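PDB 1USY: ATP phosphoribosyltransferase regulatory subunit from Thermotoga maritima, which is probably required for the first step of histidine biosynthesis and may allow feedback regulation of ATP phosphoribosyltransferase activity by histidine. Local coordinates for residues G123-E128 with F239-T244; E111-S116 with G266-E271; E30-P35 with L47-E52. One frame throughout, in Å; residues are numbered along the deposited sequence.

Interaction 1: residues G123-E128 with F239-T244; sequences GPVIVE and FTIYDT
F239 and E128 meet where two neighbouring antiparallel strands, 237-243 and 125-131, run through the class II synthetase-like mixed sheet. The CA-H of F239 points at E128 O, while its aromatic ring packs on helix 103-120, an apolar surface suited to a large flat group. T240 forms the first hydrogen-bonded pair: E128 N reaches T240 O at 2.8 Å, and T240 N returns the bond to E128 O. With chi1 at 50°, T240 OG1 sits between the backbone N and the carbonyl carbon. There it lies close to a water that donates to E128 O. I241 shares the helix-facing side with V127 in a non-hydrogen-bonded pair, its CD1 lying 4.2 Å from V127 CG2; both branched residues suit an extended backbone with apolar cover. Y242 pairs with I126 through two backbone bonds of 2.9 Å, Y242 N to I126 O and I126 N to Y242 O. The Y242 ring turns its edge to E128 CB, and Y242 OH donates to E128 OE1 at 3.1 Å, arriving 52° out of the carboxylate plane. D243 lies opposite V125, and its carboxylate accepts from the backbone N-H groups of S245 (OD1) and S246 (OD2), beyond the strand end. T244 OG1 donates in plane to a lone pair of P124 O at 2.7 Å. The backbone N of T244 adds a weak bond to the same oxygen; proline lacks an N-H but can still accept here. T244 CG2 also packs on I126 CD1, 3.7 Å away. E128 OE2 forms salt bridges with R187 and with a basic side chain of another protein's chain. These positive partners, together with the tyrosine hydroxyl, would probably favour an ionised carboxylate despite the acidic D224 nearby.

Interaction 2: residues E111-S116 with G266-E271; sequences EIIVES and GSIFLE
In the class II aminoacyl-tRNA synthetase fold to which this family belongs, a long helix packs on the central, mostly antiparallel sheet; here I113 and S116 of helix 103-120 rest on G266 and I268 of strand 262-269. The short helix and strand segments run almost parallel, 15° apart, with their axes 8.7 Å from each other. I113 and I268 carry the contact, I113 through both its branches. Its CG1 lies over the backbone of G266, 4.1 Å from G266 CA, where a CB on the strand would point toward the helix and run into I113 CG1; glycine suits the place because it has none. The other branch, I113 CG2, meets I268 CG1 at 3.8 Å, and the two side chains lie alongside each other, running opposite ways. One turn further along, I268 CD1 reaches S116 CB at 3.5 Å, a small residue that leaves room for the isoleucine tip. F12 of helix 6-16 touches both I113 and S116, and A251 of the adjoining strand touches both isoleucines, so apolar neighbours from a second helix and the next strand join the contact. S267 points away from the helix, and its OG is hydrogen-bonded to Q92 and Y75. The hydroxyl of S116 is satisfied within its own helix: S116 OG donates to I112 O at 2.7 Å, while S116 N reaches that same oxygen from the opposite face of the carbonyl plane.

Interaction 3: residues E30-P35 with L47-E52; sequences EKAEEP and LFSIRE
E30 and S49 exchange a pair of backbone hydrogen bonds, E30 N to S49 O and S49 N to E30 O, both 3.0 Å, that join strand 29-32 to strand 47-50 in the small antiparallel sheet. S49 OG adds a weak bond to E30 O at 3.3 Å: a short hydroxyl side chain can reach back to this oxygen, which already accepts from S49 N. Further along, A32 N donates to L47 O at 2.9 Å. The E30 carboxylate is served from elsewhere: its OE2 is hydrogen-bonded to H61 NE2. Between these bonds F48 lays its ring edge against the K31 backbone, CD2 being 3.3 Å from K31 N. The ring also packs on L87 of the second subunit. An alanine here would probably open a gap beside the K31 backbone and leave L87 of that subunit without its aromatic partner. Past the end of strand 29-32, P35 CG packs on L47 CD1 at 3.9 Å, and R43 of the third subunit packs on both. Polar backbone groups thus fix how the strands align, while F48, L47 and P35 give the neighbouring subunits carbon surfaces to pack on.

Interactions 1 and 2 share one interior, their centres about 10 Å apart. Helix 103-120 precedes strand 125-131 in the chain and, as one half of interaction 2, also packs on interaction 1: I113 CG2 touches F239 CE1 at 3.8 Å and I241 CD1 at 3.9 Å, while V114 CG2 meets V127 CG2 at 3.7 Å. Interaction 3 stands apart in the small sheet, its centre about 34 Å from that of interaction 1 and about 27 Å from that of interaction 2, on the far side of the chain's centre from interaction 1. The pocket where histidine is seen, lined by K157, L159, I180, I184 and Y185, belongs to none of them; the E128 side chain of interaction 1 is about 12 Å from a bound histidine.

Interaction 1: residues G123-E128 with F239-T244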
loop_
_atom_site.group_PDB
_atom_site.type_symbol
_atom_site.label_atom_id
_atom_site.label_comp_id
_atom_site.label_asym_id
_atom_site.label_seq_id
_atom_site.Cartn_x
_atom_site.Cartn_y
_atom_site.Cartn_z
ATOM N N GLY B 123 42.160 11.293 0.460
ATOM C CA GLY B 123 42.483 12.680 0.204
ATOM C C GLY B 123 42.917 13.296 1.469
ATOM O O GLY B 123 42.619 12.744 2.516
ATOM N N PRO B 124 43.630 14.410 1.385
ATOM C CA PRO B 124 43.875 15.235 2.563
ATOM C C PRO B 124 42.480 15.639 3.061
ATOM O O PRO B 124 41.722 16.246 2.289
ATOM C CB PRO B 124 44.658 16.433 2.011
ATOM C CG PRO B 124 45.191 15.977 0.736
ATOM C CD PRO B 124 44.220 14.964 0.170
ATOM N N VAL B 125 42.126 15.255 4.292
ATOM C CA VAL B 125 40.781 15.504 4.770
ATOM C C VAL B 125 40.698 16.807 5.542
ATOM O O VAL B 125 41.695 17.259 6.109
ATOM C CB VAL B 125 40.147 14.259 5.542
ATOM C CG1 VAL B 125 40.429 12.941 4.809
ATOM C CG2 VAL B 125 40.599 14.157 6.996
ATOM N N ILE B 126 39.509 17.424 5.519
ATOM C CA ILE B 126 39.200 18.626 6.285
ATOM C C ILE B 126 38.120 18.298 7.332
ATOM O O ILE B 126 37.074 17.766 7.003
ATOM C CB ILE B 126 38.734 19.764 5.324
ATOM C CG1 ILE B 126 39.848 20.187 4.386
ATOM C CG2 ILE B 126 38.245 20.992 6.073
ATOM C CD1 ILE B 126 39.364 21.028 3.141
ATOM N N VAL B 127 38.405 18.589 8.593
ATOM C CA VAL B 127 37.427 18.511 9.694
ATOM C C VAL B 127 36.933 19.914 10.034
ATOM O O VAL B 127 37.698 20.786 10.503
ATOM C CB VAL B 127 38.031 17.872 10.969
ATOM C CG1 VAL B 127 36.974 17.828 12.088
ATOM C CG2 VAL B 127 38.592 16.433 10.659
ATOM N N GLU B 128 35.671 20.159 9.736
ATOM C CA GLU B 128 35.127 21.480 9.931
ATOM C C GLU B 128 34.305 21.449 11.230
ATOM O O GLU B 128 33.397 20.648 11.379
ATOM C CB GLU B 128 34.308 21.866 8.704
ATOM C CG GLU B 128 33.501 23.120 8.896
ATOM C CD GLU B 128 32.563 23.417 7.751
ATOM O OE1 GLU B 128 31.432 22.877 7.695
ATOM O OE2 GLU B 128 32.967 24.205 6.895
ATOM N N PHE B 239 30.295 18.725 13.803
ATOM C CA PHE B 239 31.427 18.539 12.916
ATOM C C PHE B 239 30.985 17.942 11.560
ATOM O O PHE B 239 30.047 17.152 11.497
ATOM C CB PHE B 239 32.504 17.680 13.586
ATOM C CG PHE B 239 32.164 16.210 13.606
ATOM C CD1 PHE B 239 32.546 15.378 12.559
ATOM C CD2 PHE B 239 31.449 15.670 14.642
ATOM C CE1 PHE B 239 32.246 14.049 12.569
ATOM C CE2 PHE B 239 31.153 14.354 14.647
ATOM C CZ PHE B 239 31.558 13.533 13.617
ATOM N N THR B 240 31.647 18.374 10.490
ATOM C CA THR B 240 31.534 17.750 9.184
ATOM C C THR B 240 32.933 17.389 8.671
ATOM O O THR B 240 33.926 18.005 9.079
ATOM C CB THR B 240 30.803 18.705 8.226
ATOM O OG1 THR B 240 31.411 20.006 8.291
ATOM C CG2 THR B 240 29.362 18.961 8.725
ATOM N N ILE B 241 33.043 16.364 7.829
ATOM C CA ILE B 241 34.373 15.979 7.291
ATOM C C ILE B 241 34.321 15.884 5.778
ATOM O O ILE B 241 33.385 15.255 5.221
ATOM C CB ILE B 241 34.905 14.655 7.894
ATOM C CG1 ILE B 241 34.940 14.697 9.405
ATOM C CG2 ILE B 241 36.324 14.409 7.479
ATOM C CD1 ILE B 241 35.661 13.484 10.000
ATOM N N TYR B 242 35.284 16.539 5.121
ATOM C CA TYR B 242 35.354 16.532 3.659
ATOM C C TYR B 242 36.653 15.858 3.164
ATOM O O TYR B 242 37.756 15.996 3.760
ATOM C CB TYR B 242 35.205 17.938 3.059
ATOM C CG TYR B 242 34.048 18.755 3.588
ATOM C CD1 TYR B 242 34.128 19.382 4.838
ATOM C CD2 TYR B 242 32.868 18.908 2.859
ATOM C CE1 TYR B 242 33.104 20.130 5.325
ATOM C CE2 TYR B 242 31.781 19.680 3.393
ATOM C CZ TYR B 242 31.920 20.271 4.628
ATOM O OH TYR B 242 30.902 21.038 5.216
ATOM N N ASP B 243 36.523 15.111 2.081
ATOM C CA ASP B 243 37.710 14.582 1.427
ATOM C C ASP B 243 38.003 15.468 0.216
ATOM O O ASP B 243 37.167 15.585 -0.634
ATOM C CB ASP B 243 37.507 13.129 1.021
ATOM C CG ASP B 243 38.647 12.591 0.179
ATOM O OD1 ASP B 243 39.836 12.871 0.507
ATOM O OD2 ASP B 243 38.454 11.865 -0.833
ATOM N N THR B 244 39.179 16.104 0.168
ATOM C CA THR B 244 39.525 16.949 -0.953
ATOM C C THR B 244 39.746 16.084 -2.196
ATOM O O THR B 244 39.595 16.562 -3.300
ATOM C CB THR B 244 40.758 17.897 -0.665
ATOM O OG1 THR B 244 41.929 17.144 -0.299
ATOM C CG2 THR B 244 40.516 18.728 0.540
HETATM O O HOH W 1 30.831 21.231 10.391
#

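Interaction 2: residues E111-S116 with G266-E271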
loop_
_atom_site.group_PDB
_atom_site.type_symbol
_atom_site.label_atom_id
_atom_site.label_comp_id
_atom_site.label_asym_id
_atom_site.label_seq_id
_atom_site.Cartn_x
_atom_site.Cartn_y
_atom_site.Cartn_z
ATOM N N GLU B 111 37.415 11.339 17.752
ATOM C CA GLU B 111 38.733 10.826 17.517
ATOM C C GLU B 111 38.634 9.592 16.639
ATOM O O GLU B 111 39.380 9.472 15.667
ATOM C CB GLU B 111 39.501 10.655 18.831
ATOM C CG GLU B 111 39.895 9.240 19.218
ATOM C CD GLU B 111 40.950 8.668 18.300
ATOM O OE1 GLU B 111 41.965 9.376 18.067
ATOM O OE2 GLU B 111 40.752 7.528 17.800
ATOM N N ILE B 112 37.662 8.724 16.922
ATOM C CA ILE B 112 37.397 7.553 16.074
ATOM C C ILE B 112 36.907 7.909 14.643
ATOM O O ILE B 112 37.436 7.372 13.680
ATOM C CB ILE B 112 36.410 6.601 16.776
ATOM C CG1 ILE B 112 36.973 6.143 18.102
ATOM C CG2 ILE B 112 36.071 5.399 15.919
ATOM C CD1 ILE B 112 35.928 5.511 18.981
ATOM N N ILE B 113 35.928 8.802 14.515
ATOM C CA ILE B 113 35.398 9.168 13.204
ATOM C C ILE B 113 36.515 9.807 12.364
ATOM O O ILE B 113 36.741 9.409 11.228
ATOM C CB ILE B 113 34.152 10.124 13.294
ATOM C CG1 ILE B 113 32.884 9.466 13.860
ATOM C CG2 ILE B 113 33.791 10.668 11.913
ATOM C CD1 ILE B 113 32.865 8.017 13.907
ATOM N N VAL B 114 37.216 10.790 12.927
ATOM C CA VAL B 114 38.297 11.462 12.199
ATOM C C VAL B 114 39.382 10.456 11.820
ATOM O O VAL B 114 39.786 10.395 10.642
ATOM C CB VAL B 114 38.934 12.643 13.014
ATOM C CG1 VAL B 114 40.271 13.115 12.412
ATOM C CG2 VAL B 114 37.962 13.808 13.157
ATOM N N GLU B 115 39.873 9.685 12.797
ATOM C CA GLU B 115 40.931 8.705 12.505
ATOM C C GLU B 115 40.470 7.740 11.417
ATOM O O GLU B 115 41.261 7.405 10.496
ATOM C CB GLU B 115 41.348 7.912 13.729
ATOM C CG GLU B 115 42.382 6.850 13.417
ATOM C CD GLU B 115 42.732 6.006 14.612
ATOM O OE1 GLU B 115 42.440 6.419 15.742
ATOM O OE2 GLU B 115 43.317 4.919 14.430
ATOM N N SER B 116 39.202 7.321 11.515
ATOM C CA SER B 116 38.604 6.461 10.502
ATOM C C SER B 116 38.562 7.128 9.141
ATOM O O SER B 116 38.819 6.485 8.121
ATOM C CB SER B 116 37.192 6.025 10.899
ATOM O OG SER B 116 37.266 5.223 12.061
ATOM N N GLY B 266 28.279 10.365 15.622
ATOM C CA GLY B 266 29.035 10.666 14.439
ATOM C C GLY B 266 28.791 9.522 13.499
ATOM O O GLY B 266 28.555 8.409 13.930
ATOM N N SER B 267 28.891 9.829 12.213
ATOM C CA SER B 267 28.584 8.947 11.115
ATOM C C SER B 267 29.677 9.106 10.092
ATOM O O SER B 267 30.168 10.221 9.860
ATOM C CB SER B 267 27.287 9.419 10.447
ATOM O OG SER B 267 26.202 8.582 10.782
ATOM N N ILE B 268 30.021 8.013 9.431
ATOM C CA ILE B 268 30.785 8.102 8.222
ATOM C C ILE B 268 30.014 7.527 7.046
ATOM O O ILE B 268 29.349 6.479 7.173
ATOM C CB ILE B 268 32.078 7.357 8.356
ATOM C CG1 ILE B 268 33.015 8.059 9.311
ATOM C CG2 ILE B 268 32.737 7.180 6.971
ATOM C CD1 ILE B 268 34.033 7.145 9.851
ATOM N N PHE B 269 30.150 8.195 5.897
ATOM C CA PHE B 269 29.594 7.727 4.625
ATOM C C PHE B 269 30.594 7.009 3.692
ATOM O O PHE B 269 31.480 7.647 3.117
ATOM C CB PHE B 269 28.920 8.899 3.913
ATOM C CG PHE B 269 28.210 9.862 4.851
ATOM C CD1 PHE B 269 27.046 9.482 5.527
ATOM C CD2 PHE B 269 28.709 11.168 5.050
ATOM C CE1 PHE B 269 26.363 10.375 6.407
ATOM C CE2 PHE B 269 28.058 12.087 5.914
ATOM C CZ PHE B 269 26.863 11.669 6.610
ATOM N N LEU B 270 30.505 5.685 3.568
ATOM C CA LEU B 270 31.232 5.035 2.485
ATOM C C LEU B 270 30.254 5.051 1.328
ATOM O O LEU B 270 30.623 5.204 0.179
ATOM C CB LEU B 270 31.564 3.582 2.823
ATOM C CG LEU B 270 32.184 3.075 4.116
ATOM C CD1 LEU B 270 32.323 1.603 3.891
ATOM C CD2 LEU B 270 33.567 3.707 4.455
ATOM N N GLU B 271 28.987 4.825 1.686
ATOM C CA GLU B 271 27.785 5.134 0.898
ATOM C C GLU B 271 27.635 4.428 -0.443
ATOM O O GLU B 271 28.389 3.490 -0.746
ATOM C CB GLU B 271 27.622 6.657 0.750
ATOM C CG GLU B 271 27.151 7.314 2.025
ATOM C CD GLU B 271 26.183 8.453 1.788
ATOM O OE1 GLU B 271 25.258 8.641 2.630
ATOM O OE2 GLU B 271 26.346 9.166 0.772
#

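Interaction 3: residues E30-P35 with L47-E52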
loop_
_atom_site.group_PDB
_atom_site.type_symbol
_atom_site.label_atom_id
_atom_site.label_comp_id
_atom_site.label_asym_id
_atom_site.label_seq_id
_atom_site.Cartn_x
_atom_site.Cartn_y
_atom_site.Cartn_z
ATOM N N GLU B 30 10.939 -1.208 10.773
ATOM C CA GLU B 30 10.431 -1.271 12.140
ATOM C C GLU B 30 8.941 -0.897 12.157
ATOM O O GLU B 30 8.557 0.172 11.685
ATOM C CB GLU B 30 11.240 -0.343 13.049
ATOM C CG GLU B 30 12.465 -1.016 13.664
ATOM C CD GLU B 30 13.409 -0.055 14.369
ATOM O OE1 GLU B 30 12.988 1.074 14.706
ATOM O OE2 GLU B 30 14.581 -0.433 14.583
ATOM N N LYS B 31 8.110 -1.809 12.655
ATOM C CA LYS B 31 6.657 -1.627 12.799
ATOM C C LYS B 31 6.305 -0.309 13.476
ATOM O O LYS B 31 6.744 -0.065 14.598
ATOM C CB LYS B 31 6.094 -2.771 13.644
ATOM C CG LYS B 31 4.651 -3.107 13.355
ATOM C CD LYS B 31 4.277 -4.433 13.948
ATOM C CE LYS B 31 2.792 -4.532 14.114
ATOM N NZ LYS B 31 2.118 -3.265 13.710
ATOM N N ALA B 32 5.534 0.540 12.791
ATOM C CA ALA B 32 5.019 1.801 13.371
ATOM C C ALA B 32 3.515 1.722 13.699
ATOM O O ALA B 32 2.777 0.906 13.133
ATOM C CB ALA B 32 5.305 2.996 12.452
ATOM N N GLU B 33 3.066 2.588 14.603
ATOM C CA GLU B 33 1.673 2.561 15.063
ATOM C C GLU B 33 0.821 3.646 14.404
ATOM O O GLU B 33 -0.410 3.539 14.342
ATOM C CB GLU B 33 1.610 2.691 16.594
ATOM N N GLU B 34 1.496 4.686 13.927
ATOM C CA GLU B 34 0.836 5.843 13.336
ATOM C C GLU B 34 1.479 6.243 12.013
ATOM O O GLU B 34 2.701 6.226 11.888
ATOM C CB GLU B 34 0.830 7.020 14.317
ATOM C CG GLU B 34 -0.531 7.246 14.980
ATOM C CD GLU B 34 -0.663 8.632 15.590
ATOM O OE1 GLU B 34 -1.162 9.552 14.905
ATOM O OE2 GLU B 34 -0.262 8.807 16.760
ATOM N N PRO B 35 0.654 6.600 11.027
ATOM C CA PRO B 35 1.153 6.992 9.702
ATOM C C PRO B 35 1.927 8.315 9.721
ATOM O O PRO B 35 1.506 9.286 9.105
ATOM C CB PRO B 35 -0.134 7.135 8.872
ATOM C CG PRO B 35 -1.222 6.483 9.672
ATOM C CD PRO B 35 -0.822 6.654 11.095
ATOM N N LEU B 47 2.152 -1.062 9.172
ATOM C CA LEU B 47 2.837 0.143 8.708
ATOM C C LEU B 47 4.259 0.056 9.175
ATOM O O LEU B 47 4.511 -0.442 10.259
ATOM C CB LEU B 47 2.246 1.376 9.340
ATOM C CG LEU B 47 1.069 1.981 8.617
ATOM C CD1 LEU B 47 0.383 2.923 9.567
ATOM C CD2 LEU B 47 1.541 2.714 7.414
ATOM N N PHE B 48 5.195 0.567 8.386
ATOM C CA PHE B 48 6.590 0.518 8.802
ATOM C C PHE B 48 7.280 1.862 8.629
ATOM O O PHE B 48 6.943 2.617 7.726
ATOM C CB PHE B 48 7.360 -0.567 8.014
ATOM C CG PHE B 48 6.949 -1.993 8.338
ATOM C CD1 PHE B 48 6.131 -2.705 7.485
ATOM C CD2 PHE B 48 7.414 -2.627 9.484
ATOM C CE1 PHE B 48 5.758 -4.038 7.775
ATOM C CE2 PHE B 48 7.047 -3.939 9.779
ATOM C CZ PHE B 48 6.227 -4.649 8.913
ATOM N N SER B 49 8.231 2.158 9.509
ATOM C CA SER B 49 9.223 3.177 9.228
ATOM C C SER B 49 10.465 2.458 8.811
ATOM O O SER B 49 10.696 1.314 9.215
ATOM C CB SER B 49 9.543 4.055 10.439
ATOM O OG SER B 49 9.285 3.364 11.641
ATOM N N ILE B 50 11.245 3.141 7.977
ATOM C CA ILE B 50 12.520 2.644 7.488
ATOM C C ILE B 50 13.599 3.542 8.050
ATOM O O ILE B 50 13.387 4.747 8.204
ATOM C CB ILE B 50 12.550 2.608 5.958
ATOM C CG1 ILE B 50 13.658 1.673 5.480
ATOM C CG2 ILE B 50 12.744 3.998 5.397
ATOM C CD1 ILE B 50 13.609 1.312 4.011
ATOM N N ARG B 51 14.745 2.940 8.373
ATOM C CA ARG B 51 15.793 3.596 9.138
ATOM C C ARG B 51 16.327 4.800 8.355
ATOM O O ARG B 51 16.930 4.645 7.301
ATOM C CB ARG B 51 16.884 2.574 9.466
ATOM C CG ARG B 51 18.128 3.112 10.142
ATOM C CD ARG B 51 19.354 2.196 10.038
ATOM N NE ARG B 51 19.026 0.813 10.361
ATOM C CZ ARG B 51 19.398 -0.240 9.642
ATOM N NH1 ARG B 51 20.142 -0.097 8.563
ATOM N NH2 ARG B 51 19.035 -1.456 10.001
ATOM N N GLU B 52 16.063 5.996 8.876
ATOM C CA GLU B 52 16.396 7.256 8.216
ATOM C C GLU B 52 17.427 7.997 9.024
ATOM O O GLU B 52 18.086 8.885 8.513
ATOM C CB GLU B 52 15.161 8.134 8.085
ATOM C CG GLU B 52 14.233 7.695 6.975
ATOM C CD GLU B 52 13.067 8.645 6.747
ATOM O OE1 GLU B 52 11.966 8.422 7.313
ATOM O OE2 GLU B 52 13.237 9.606 5.974
#